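Local coordinates for carbohydrate deacetylase Agd3 (PDB 6NWZ), which probably removes N-acetyl groups from the exopolysaccharide galactosaminogalactan as a zinc-binding carbohydrate deacetylase, and is required for Aspergillus fumigatus biofilm formation, at residues L54-Q58 with A59-L63; F147-T150 with S151-P154; I203-D207 with G208-M212; F676-S679 with T680-L684. One frame throughout, in Å; residues are numbered along the deposited sequence.

Contact 1 (L54-Q58 with A59-L63)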
loop_
_atom_site.group_PDB
_atom_site.type_symbol
_atom_site.label_atom_id
_atom_site.label_comp_id
_atom_site.label_asym_id
_atom_site.label_seq_id
_atom_site.Cartn_x
_atom_site.Cartn_y
_atom_site.Cartn_z
ATOM N N LEU A 54 23.919 -8.516 -2.224
ATOM C CA LEU A 54 25.237 -8.797 -2.788
ATOM C C LEU A 54 25.156 -8.625 -4.299
ATOM O O LEU A 54 24.467 -9.392 -4.979
ATOM C CB LEU A 54 25.704 -10.207 -2.425
ATOM C CG LEU A 54 26.940 -10.722 -3.166
ATOM C CD1 LEU A 54 28.173 -9.922 -2.789
ATOM C CD2 LEU A 54 27.154 -12.197 -2.884
ATOM N N LEU A 55 25.853 -7.623 -4.824
ATOM C CA LEU A 55 25.860 -7.355 -6.255
ATOM C C LEU A 55 27.079 -8.016 -6.883
ATOM O O LEU A 55 28.205 -7.837 -6.407
ATOM C CB LEU A 55 25.853 -5.852 -6.533
ATOM C CG LEU A 55 24.605 -5.103 -6.052
ATOM C CD1 LEU A 55 24.542 -3.721 -6.670
ATOM C CD2 LEU A 55 23.336 -5.878 -6.364
ATOM N N VAL A 56 26.850 -8.782 -7.945
ATOM C CA VAL A 56 27.894 -9.562 -8.597
ATOM C C VAL A 56 28.142 -8.952 -9.975
ATOM O O VAL A 56 27.326 -9.141 -10.889
ATOM C CB VAL A 56 27.509 -11.043 -8.708
ATOM C CG1 VAL A 56 28.697 -11.857 -9.194
ATOM C CG2 VAL A 56 27.004 -11.563 -7.371
ATOM N N PRO A 57 29.237 -8.230 -10.178
ATOM C CA PRO A 57 29.564 -7.732 -11.514
ATOM C C PRO A 57 30.099 -8.855 -12.393
ATOM O O PRO A 57 30.429 -9.946 -11.929
ATOM C CB PRO A 57 30.638 -6.681 -11.241
ATOM C CG PRO A 57 31.321 -7.191 -10.021
ATOM C CD PRO A 57 30.247 -7.834 -9.182
ATOM N N GLN A 58 30.183 -8.558 -13.694
ATOM C CA GLN A 58 30.660 -9.550 -14.653
ATOM C C GLN A 58 32.077 -10.005 -14.334
ATOM O O GLN A 58 32.452 -11.140 -14.652
ATOM C CB GLN A 58 30.587 -8.982 -16.071
ATOM C CG GLN A 58 31.012 -9.956 -17.156
ATOM C CD GLN A 58 30.715 -9.444 -18.547
ATOM O OE1 GLN A 58 30.094 -8.394 -18.716
ATOM N NE2 GLN A 58 31.154 -10.187 -19.556
ATOM N N ALA A 59 32.876 -9.141 -13.706
ATOM C CA ALA A 59 34.227 -9.523 -13.315
ATOM C C ALA A 59 34.239 -10.482 -12.132
ATOM O O ALA A 59 35.267 -11.118 -11.881
ATOM C CB ALA A 59 35.048 -8.276 -12.982
ATOM N N GLY A 60 33.134 -10.594 -11.404
ATOM C CA GLY A 60 33.029 -11.495 -10.275
ATOM C C GLY A 60 33.085 -10.765 -8.943
ATOM O O GLY A 60 33.347 -9.562 -8.859
ATOM N N VAL A 61 32.832 -11.529 -7.882
ATOM C CA VAL A 61 32.885 -11.008 -6.521
ATOM C C VAL A 61 32.922 -12.198 -5.574
ATOM O O VAL A 61 32.501 -13.302 -5.933
ATOM C CB VAL A 61 31.671 -10.079 -6.241
ATOM C CG1 VAL A 61 30.399 -10.891 -6.087
ATOM C CG2 VAL A 61 31.915 -9.211 -5.015
ATOM N N GLY A 62 33.449 -11.983 -4.371
ATOM C CA GLY A 62 33.469 -13.022 -3.361
ATOM C C GLY A 62 32.226 -12.986 -2.489
ATOM O O GLY A 62 31.624 -11.935 -2.280
ATOM N N LEU A 63 31.837 -14.163 -1.984
ATOM C CA LEU A 63 30.649 -14.252 -1.144
ATOM C C LEU A 63 30.968 -13.811 0.284
ATOM O O LEU A 63 32.112 -13.917 0.732
ATOM C CB LEU A 63 30.113 -15.679 -1.121
ATOM C CG LEU A 63 30.144 -16.467 -2.424
ATOM C CD1 LEU A 63 31.218 -17.529 -2.337
ATOM C CD2 LEU A 63 28.788 -17.085 -2.707
#

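Contact 2 (F147-T150 with S151-P154)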
loop_
_atom_site.group_PDB
_atom_site.type_symbol
_atom_site.label_atom_id
_atom_site.label_comp_id
_atom_site.label_asym_id
_atom_site.label_seq_id
_atom_site.Cartn_x
_atom_site.Cartn_y
_atom_site.Cartn_z
ATOM N N PHE A 147 -1.115 -20.316 -9.870
ATOM C CA PHE A 147 -0.592 -21.329 -8.964
ATOM C C PHE A 147 -1.482 -22.562 -8.993
ATOM O O PHE A 147 -2.706 -22.459 -8.868
ATOM C CB PHE A 147 -0.499 -20.787 -7.537
ATOM C CG PHE A 147 0.655 -19.856 -7.319
ATOM C CD1 PHE A 147 1.956 -20.333 -7.333
ATOM C CD2 PHE A 147 0.441 -18.507 -7.102
ATOM C CE1 PHE A 147 3.021 -19.478 -7.139
ATOM C CE2 PHE A 147 1.499 -17.648 -6.907
ATOM C CZ PHE A 147 2.791 -18.133 -6.927
ATOM N N THR A 148 -0.868 -23.732 -9.164
ATOM C CA THR A 148 -1.602 -24.985 -9.159
ATOM C C THR A 148 -1.436 -25.763 -7.863
ATOM O O THR A 148 -2.191 -26.712 -7.626
ATOM C CB THR A 148 -1.168 -25.857 -10.338
ATOM O OG1 THR A 148 0.247 -26.071 -10.280
ATOM C CG2 THR A 148 -1.518 -25.170 -11.642
ATOM N N ASP A 149 -0.482 -25.381 -7.020
ATOM C CA ASP A 149 -0.264 -26.063 -5.750
ATOM C C ASP A 149 0.383 -25.064 -4.800
ATOM O O ASP A 149 1.521 -24.639 -5.023
ATOM C CB ASP A 149 0.604 -27.306 -5.940
ATOM C CG ASP A 149 0.765 -28.116 -4.663
ATOM O OD1 ASP A 149 0.139 -27.776 -3.635
ATOM O OD2 ASP A 149 1.529 -29.104 -4.689
ATOM N N THR A 150 -0.349 -24.680 -3.756
ATOM C CA THR A 150 0.140 -23.763 -2.739
ATOM C C THR A 150 0.398 -24.458 -1.409
ATOM O O THR A 150 0.571 -23.780 -0.391
ATOM C CB THR A 150 -0.850 -22.612 -2.542
ATOM O OG1 THR A 150 -2.116 -23.131 -2.112
ATOM C CG2 THR A 150 -1.040 -21.860 -3.841
ATOM N N SER A 151 0.434 -25.794 -1.397
ATOM C CA SER A 151 0.573 -26.545 -0.154
ATOM C C SER A 151 1.953 -26.413 0.478
ATOM O O SER A 151 2.111 -26.780 1.646
ATOM C CB SER A 151 0.267 -28.021 -0.402
ATOM O OG SER A 151 1.209 -28.581 -1.301
ATOM N N ASP A 152 2.949 -25.912 -0.248
ATOM C CA ASP A 152 4.275 -25.722 0.319
ATOM C C ASP A 152 4.430 -24.383 1.029
ATOM O O ASP A 152 5.420 -24.186 1.743
ATOM C CB ASP A 152 5.344 -25.855 -0.771
ATOM C CG ASP A 152 5.398 -27.251 -1.369
ATOM O OD1 ASP A 152 6.071 -28.124 -0.784
ATOM O OD2 ASP A 152 4.761 -27.481 -2.420
ATOM N N PHE A 153 3.479 -23.467 0.858
ATOM C CA PHE A 153 3.504 -22.165 1.523
ATOM C C PHE A 153 2.075 -21.774 1.875
ATOM O O PHE A 153 1.530 -20.789 1.359
ATOM C CB PHE A 153 4.176 -21.114 0.635
ATOM C CG PHE A 153 3.854 -21.256 -0.830
ATOM C CD1 PHE A 153 4.635 -22.061 -1.651
ATOM C CD2 PHE A 153 2.780 -20.583 -1.387
ATOM C CE1 PHE A 153 4.344 -22.194 -3.000
ATOM C CE2 PHE A 153 2.482 -20.712 -2.737
ATOM C CZ PHE A 153 3.265 -21.517 -3.543
ATOM N N PRO A 154 1.435 -22.530 2.773
ATOM C CA PRO A 154 0.005 -22.298 3.026
ATOM C C PRO A 154 -0.293 -20.989 3.739
ATOM O O PRO A 154 -1.384 -20.434 3.554
ATOM C CB PRO A 154 -0.400 -23.510 3.874
ATOM C CG PRO A 154 0.865 -23.942 4.540
ATOM C CD PRO A 154 1.966 -23.654 3.566
HETATM O O HOH W 1 3.088 -25.266 -3.097
#

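Contact 3 (I203-D207 with G208-M212). With ZN (zinc ion), chain J.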
loop_
_atom_site.group_PDB
_atom_site.type_symbol
_atom_site.label_atom_id
_atom_site.label_comp_id
_atom_site.label_asym_id
_atom_site.label_seq_id
_atom_site.Cartn_x
_atom_site.Cartn_y
_atom_site.Cartn_z
ATOM N N ILE A 203 9.454 -26.438 -7.388
ATOM C CA ILE A 203 10.203 -26.586 -6.146
ATOM C C ILE A 203 11.074 -27.825 -6.279
ATOM O O ILE A 203 10.578 -28.905 -6.617
ATOM C CB ILE A 203 9.283 -26.705 -4.918
ATOM C CG1 ILE A 203 8.560 -25.391 -4.639
ATOM C CG2 ILE A 203 10.085 -27.104 -3.701
ATOM C CD1 ILE A 203 7.730 -25.437 -3.371
ATOM N N ASN A 204 12.368 -27.667 -6.025
ATOM C CA ASN A 204 13.329 -28.748 -6.168
ATOM C C ASN A 204 13.717 -29.289 -4.801
ATOM O O ASN A 204 13.822 -28.537 -3.826
ATOM C CB ASN A 204 14.585 -28.275 -6.902
ATOM C CG ASN A 204 14.283 -27.697 -8.264
ATOM O OD1 ASN A 204 14.568 -26.531 -8.529
ATOM N ND2 ASN A 204 13.710 -28.512 -9.142
ATOM N N ASN A 205 13.930 -30.597 -4.737
ATOM C CA ASN A 205 14.525 -31.243 -3.572
ATOM C C ASN A 205 15.653 -32.116 -4.104
ATOM O O ASN A 205 15.416 -33.236 -4.563
ATOM C CB ASN A 205 13.500 -32.050 -2.789
ATOM C CG ASN A 205 14.051 -32.568 -1.478
ATOM O OD1 ASN A 205 15.151 -33.118 -1.424
ATOM N ND2 ASN A 205 13.290 -32.388 -0.407
ATOM N N PHE A 206 16.878 -31.595 -4.053
ATOM C CA PHE A 206 18.048 -32.292 -4.582
ATOM C C PHE A 206 18.820 -32.897 -3.414
ATOM O O PHE A 206 19.817 -32.352 -2.938
ATOM C CB PHE A 206 18.908 -31.340 -5.402
ATOM C CG PHE A 206 18.255 -30.870 -6.668
ATOM C CD1 PHE A 206 17.586 -31.762 -7.492
ATOM C CD2 PHE A 206 18.311 -29.534 -7.035
ATOM C CE1 PHE A 206 16.987 -31.329 -8.661
ATOM C CE2 PHE A 206 17.717 -29.094 -8.203
ATOM C CZ PHE A 206 17.053 -29.990 -9.017
ATOM N N ASP A 207 18.337 -34.051 -2.955
ATOM C CA ASP A 207 18.935 -34.787 -1.841
ATOM C C ASP A 207 19.116 -33.893 -0.614
ATOM O O ASP A 207 20.193 -33.818 -0.019
ATOM C CB ASP A 207 20.262 -35.424 -2.252
ATOM C CG ASP A 207 20.103 -36.408 -3.391
ATOM O OD1 ASP A 207 19.766 -37.581 -3.123
ATOM O OD2 ASP A 207 20.305 -36.005 -4.556
ATOM N N GLY A 208 18.038 -33.207 -0.231
ATOM C CA GLY A 208 18.025 -32.354 0.931
ATOM C C GLY A 208 18.063 -30.869 0.623
ATOM O O GLY A 208 17.538 -30.071 1.408
ATOM N N ARG A 209 18.677 -30.480 -0.493
ATOM C CA ARG A 209 18.752 -29.074 -0.869
ATOM C C ARG A 209 17.428 -28.645 -1.487
ATOM O O ARG A 209 16.997 -29.213 -2.495
ATOM C CB ARG A 209 19.905 -28.841 -1.842
ATOM C CG ARG A 209 20.025 -27.398 -2.284
ATOM C CD ARG A 209 21.372 -27.118 -2.906
ATOM N NE ARG A 209 21.604 -27.926 -4.097
ATOM C CZ ARG A 209 21.231 -27.574 -5.323
ATOM N NH1 ARG A 209 20.599 -26.424 -5.528
ATOM N NH2 ARG A 209 21.490 -28.376 -6.344
ATOM N N GLU A 210 16.781 -27.651 -0.884
ATOM C CA GLU A 210 15.461 -27.208 -1.311
ATOM C C GLU A 210 15.577 -25.887 -2.056
ATOM O O GLU A 210 16.271 -24.970 -1.605
ATOM C CB GLU A 210 14.520 -27.057 -0.118
ATOM C CG GLU A 210 14.520 -28.247 0.817
ATOM C CD GLU A 210 13.424 -28.162 1.852
ATOM O OE1 GLU A 210 12.516 -29.017 1.820
ATOM O OE2 GLU A 210 13.462 -27.233 2.687
ATOM N N GLN A 211 14.884 -25.794 -3.186
ATOM C CA GLN A 211 15.012 -24.655 -4.081
ATOM C C GLN A 211 13.663 -24.380 -4.725
ATOM O O GLN A 211 12.928 -25.315 -5.053
ATOM C CB GLN A 211 16.076 -24.927 -5.153
ATOM C CG GLN A 211 16.279 -23.806 -6.159
ATOM C CD GLN A 211 17.364 -24.132 -7.166
ATOM O OE1 GLN A 211 18.474 -23.604 -7.092
ATOM N NE2 GLN A 211 17.049 -25.010 -8.114
ATOM N N MET A 212 13.338 -23.101 -4.891
ATOM C CA MET A 212 12.145 -22.675 -5.613
ATOM C C MET A 212 12.594 -21.848 -6.812
ATOM O O MET A 212 13.318 -20.859 -6.650
ATOM C CB MET A 212 11.198 -21.879 -4.707
ATOM C CG MET A 212 10.008 -21.269 -5.440
ATOM S SD MET A 212 8.792 -20.446 -4.384
ATOM C CE MET A 212 8.017 -21.837 -3.572
HETATM ZN ZN ZN J . 12.177 -29.689 4.080
#

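Contact 4 (F676-S679 with T680-L684). With ZN (zinc ion), chain J; MAN (alpha-D-mannopyranose), chain E.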
loop_
_atom_site.group_PDB
_atom_site.type_symbol
_atom_site.label_atom_id
_atom_site.label_comp_id
_atom_site.label_asym_id
_atom_site.label_seq_id
_atom_site.Cartn_x
_atom_site.Cartn_y
_atom_site.Cartn_z
ATOM N N PHE A 676 11.083 -16.891 22.030
ATOM C CA PHE A 676 9.805 -17.587 21.995
ATOM C C PHE A 676 10.029 -19.047 21.627
ATOM O O PHE A 676 10.820 -19.355 20.732
ATOM C CB PHE A 676 8.843 -16.942 20.983
ATOM C CG PHE A 676 8.499 -15.513 21.296
ATOM C CD1 PHE A 676 9.294 -14.479 20.834
ATOM C CD2 PHE A 676 7.378 -15.206 22.053
ATOM C CE1 PHE A 676 8.981 -13.164 21.123
ATOM C CE2 PHE A 676 7.059 -13.894 22.345
ATOM C CZ PHE A 676 7.861 -12.871 21.879
ATOM N N THR A 677 9.325 -19.939 22.315
ATOM C CA THR A 677 9.395 -21.370 22.051
ATOM C C THR A 677 8.199 -21.794 21.209
ATOM O O THR A 677 7.049 -21.541 21.583
ATOM C CB THR A 677 9.427 -22.163 23.358
ATOM O OG1 THR A 677 10.697 -21.982 23.992
ATOM C CG2 THR A 677 9.204 -23.642 23.094
ATOM N N LEU A 678 8.472 -22.436 20.076
ATOM C CA LEU A 678 7.402 -22.921 19.214
ATOM C C LEU A 678 6.659 -24.064 19.895
ATOM O O LEU A 678 7.274 -25.031 20.354
ATOM C CB LEU A 678 7.969 -23.384 17.874
ATOM C CG LEU A 678 7.992 -22.387 16.716
ATOM C CD1 LEU A 678 8.566 -21.045 17.142
ATOM C CD2 LEU A 678 8.793 -22.968 15.567
ATOM N N SER A 679 5.330 -23.949 19.965
ATOM C CA SER A 679 4.529 -25.014 20.562
ATOM C C SER A 679 4.676 -26.311 19.778
ATOM O O SER A 679 4.908 -27.379 20.355
ATOM C CB SER A 679 3.063 -24.590 20.628
ATOM O OG SER A 679 2.561 -24.326 19.331
ATOM N N THR A 680 4.535 -26.235 18.459
ATOM C CA THR A 680 4.812 -27.358 17.572
ATOM C C THR A 680 6.034 -27.019 16.723
ATOM O O THR A 680 5.945 -26.156 15.832
ATOM C CB THR A 680 3.598 -27.672 16.690
ATOM O OG1 THR A 680 2.613 -28.383 17.454
ATOM C CG2 THR A 680 4.000 -28.535 15.502
ATOM N N PRO A 681 7.191 -27.629 16.983
ATOM C CA PRO A 681 8.407 -27.266 16.242
ATOM C C PRO A 681 8.266 -27.490 14.744
ATOM O O PRO A 681 7.655 -28.461 14.293
ATOM C CB PRO A 681 9.473 -28.190 16.842
ATOM C CG PRO A 681 8.985 -28.481 18.204
ATOM C CD PRO A 681 7.482 -28.543 18.098
ATOM N N ILE A 682 8.859 -26.584 13.974
ATOM C CA ILE A 682 8.781 -26.640 12.518
ATOM C C ILE A 682 9.867 -27.572 12.003
ATOM O O ILE A 682 11.059 -27.325 12.211
ATOM C CB ILE A 682 8.930 -25.245 11.900
ATOM C CG1 ILE A 682 7.781 -24.341 12.342
ATOM C CG2 ILE A 682 9.021 -25.349 10.383
ATOM C CD1 ILE A 682 7.957 -22.904 11.932
ATOM N N ALA A 683 9.461 -28.640 11.323
ATOM C CA ALA A 683 10.440 -29.541 10.739
ATOM C C ALA A 683 11.038 -28.909 9.489
ATOM O O ALA A 683 10.353 -28.209 8.737
ATOM C CB ALA A 683 9.803 -30.889 10.409
ATOM N N LEU A 684 12.329 -29.134 9.284
ATOM C CA LEU A 684 13.026 -28.523 8.161
ATOM C C LEU A 684 12.787 -29.309 6.883
ATOM O O LEU A 684 12.962 -28.786 5.781
ATOM C CB LEU A 684 14.525 -28.418 8.446
ATOM C CG LEU A 684 14.919 -27.421 9.535
ATOM C CD1 LEU A 684 16.425 -27.383 9.688
ATOM C CD2 LEU A 684 14.374 -26.038 9.215
ATOM O OXT LEU A 684 12.411 -30.481 6.928
HETATM ZN ZN ZN J . 12.177 -29.689 4.080
HETATM C C1 MAN E . 1.530 -27.551 17.927
HETATM C C2 MAN E . 1.094 -28.864 18.623
HETATM C C3 MAN E . 0.745 -29.942 17.577
HETATM C C4 MAN E . -0.282 -29.419 16.557
HETATM C C5 MAN E . 0.211 -28.109 15.920
HETATM C C6 MAN E . -0.854 -27.456 15.053
HETATM O O2 MAN E . -0.093 -28.678 19.407
HETATM O O3 MAN E . 0.282 -31.154 18.186
HETATM O O4 MAN E . -0.482 -30.381 15.524
HETATM O O5 MAN E . 0.603 -27.135 16.942
HETATM O O6 MAN E . -0.586 -26.058 14.986
#

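Contact 1 (L54-Q58 with A59-L63)
Val-61 lays its CG1 methyl against the isopropyl group of Val-56 just after a type I beta turn, Pro-57 to Gly-60, has sent the chain back beside itself. The turn follows the end of strand 51-55 in the region assigned to the carbohydrate-binding module CBM87, and the two arms run almost opposite ways. CG1 of Val-61 is 3.7 Å from Val-56 CG1 and equally 3.7 Å from Val-56 CG2, seated between the two methyls. It is placed there by its first torsion (chi1 73°), which sets CG1 between the backbone N and the carbonyl carbon, while CG2 is trans to the N. Leu-54 reaches the same methyl: its CG lies trans to the backbone N (chi1 169°), and its CD1 comes within 4.1 Å of Val-61 CG1, the two side chains sliding past each other in opposite senses. Pro-57 crosses Val-61 at about a right angle, with its CD 4.0 Å from Val-61 CB. Branched and cyclic apolar groups suit this place, because such compact shapes pack closely against one another between the arms. Val-56 also packs on Ile-30 of strand 22-31 and on Leu-97. Gln-58, at the bend, is exposed and carries an extended side chain, as suits a polar residue. Glycine is called for at position 60, where the positive phi would press a CB against the preceding carbonyl oxygen. The turn is closed by Gly-60 N, which donates to Pro-57 O over 2.8 Å.

Contact 2 (F147-T150 with S151-P154)
Phe-153 bends back beneath Thr-150, and its side chain can be followed atom by atom. From CB the first torsion (chi1 38°) carries CG between the backbone N and the carbonyl carbon, which turns the ring under the preceding residues instead of out from the turn. CD2 runs beneath the carbonyl oxygen of Thr-150, and CE2 reaches Thr-150 CB at 3.8 Å. Thr-150 CA stands over the ring face, 4.2 Å from the Phe-153 centroid, as a CH-pi contact. At the tip, CZ lies 4.1 Å from Phe-147 CE1; the two rings form a T-shaped pair, the edge of Phe-153 toward the face of Phe-147, with planes 69° apart. Both phenylalanines also pack on Ala-232 of helix 224-237, where flat apolar groups suit the buried side of this loop. The backbone above them makes a type I beta turn from Thr-150 to Phe-153, closed by Phe-153 N to Thr-150 O at 3.2 Å, and an Asx turn leads into it. Asp-149 OD1 grips Ser-151 twice there, taking the amide N at 3.0 Å and the hydroxyl OG at 2.7 Å, the latter on its syn side. A short acceptor followed by a short donor fits so tight a bend. A water joins Asp-149 O, Asp-152 N and Asp-152 OD2, and Lys-183 bridges the carboxylates of Asp-149 and Asp-152, probably offsetting their like charge.

Contact 3 (I203-D207 with G208-M212)
Asn-204 and Gln-211 stand side by side and point the same way, their amide planes 72° apart. Gln-211 NE2 donates to Asn-204 OD1 over 2.9 Å, the acceptor lying in the amide plane of Gln-211; the extended glutamine chain is what brings its amide level with the shorter asparagine, whose ND2 bonds to Thr-182 OG1. On the same face Arg-209 crosses Phe-206 obliquely: with CG trans to the backbone N (chi1 179°) and a bend at chi3, the guanidinium swings over so that Phe-206 CD2 lies over its face, 3.5 Å from Arg-209 NH2. The two planes are 43° apart, so this is no parallel stack. Arg-209 has a second aromatic neighbour in Tyr-106, by cation-pi. These pairs straddle an antiparallel beta hairpin closed by a type I' turn from Phe-206 to Arg-209, in which Gly-208 takes a positive phi that suits glycine. Asn-205 OD1 accepts from Gly-208 N at 3.1 Å, tying the turn to the strand. On the opposite face Asn-205 and Glu-210 again run side by side, amide and carboxylate turned steeply against each other. Glu-210 binds zinc through OE1 at 2.4 Å, while its OE2 makes a salt bridge with Arg-115, which would help to hold the carboxylate in position. Further along this face Ile-203 CD1 meets Met-212 CE at 3.6 Å, the flexible thioether bending at chi3 to bring its methyl onto Ile-203; Trp-236 touches both side chains.

Contact 4 (F676-S679 with T680-L684)
Leu-678 and Ile-682 make the apolar part of this contact, their side chains crossing at a slant. Leu-678 CD2 touches Ile-682 CG1 at 3.6 Å and Ile-682 CD1 at 3.7 Å. The isoleucine offers these atoms because CG1 sits beside the backbone N and trans to the carbonyl carbon (chi1 -63°), which turns the longer branch back toward the leucine. Between the two aliphatic residues the chain turns a corner at Ser-679 and Thr-680, breaking the last long strand, 674-683, of the C-terminal domain. This strand pairs antiparallel with strand 622-629, with backbone bonds between Leu-678 and Thr-624 before the corner and between Ile-682 and Ile-623 after it. Pro-681, with no amide hydrogen to give and a restricted phi, fits just after the corner; there its ring carbon CD closely approaches a backbone oxygen, 3.6 Å from Ser-679 O. Polar bonding at the corner goes to the loop at Ala-646: the small serine presents OG to Ala-646 O, and the Ser-679 backbone also pairs with Ala-646. The covalent interaction belongs to Thr-680, whose OG1 is joined to C1 of a mannose at 1.4 Å, an O-linked sugar at the corner, though the finer geometry of the linkage is doubtful. Metal binding occupies the chain end. The terminal carboxylate of Leu-684 gives its O to zinc at 2.1 Å, and the same ion is held by Glu-210 OE1. Arg-239 NH2 donates a hydrogen bond to that Leu-684 oxygen, adding a positive partner beside the metal.

How the contacts relate
Contacts 1, 2 and 3 follow one another within the CBM87 region, and contact 4 closes the chain in the C-terminal domain. Contacts 2 and 3 have centres 15 Å apart and touch: Phe-153 meets Met-212 and Asp-152 meets Ile-203, with helix 224-237 packing against both. Contact 4 lies about 21 Å from each of these, measured between centres, yet its chain end shares one zinc ion with the hairpin of contact 3, so the metal joins the C-terminal domain to the CBM87 region. Contact 1 stands apart, its nearest atoms about 12 Å from contact 3, although helix 99-112 touches both.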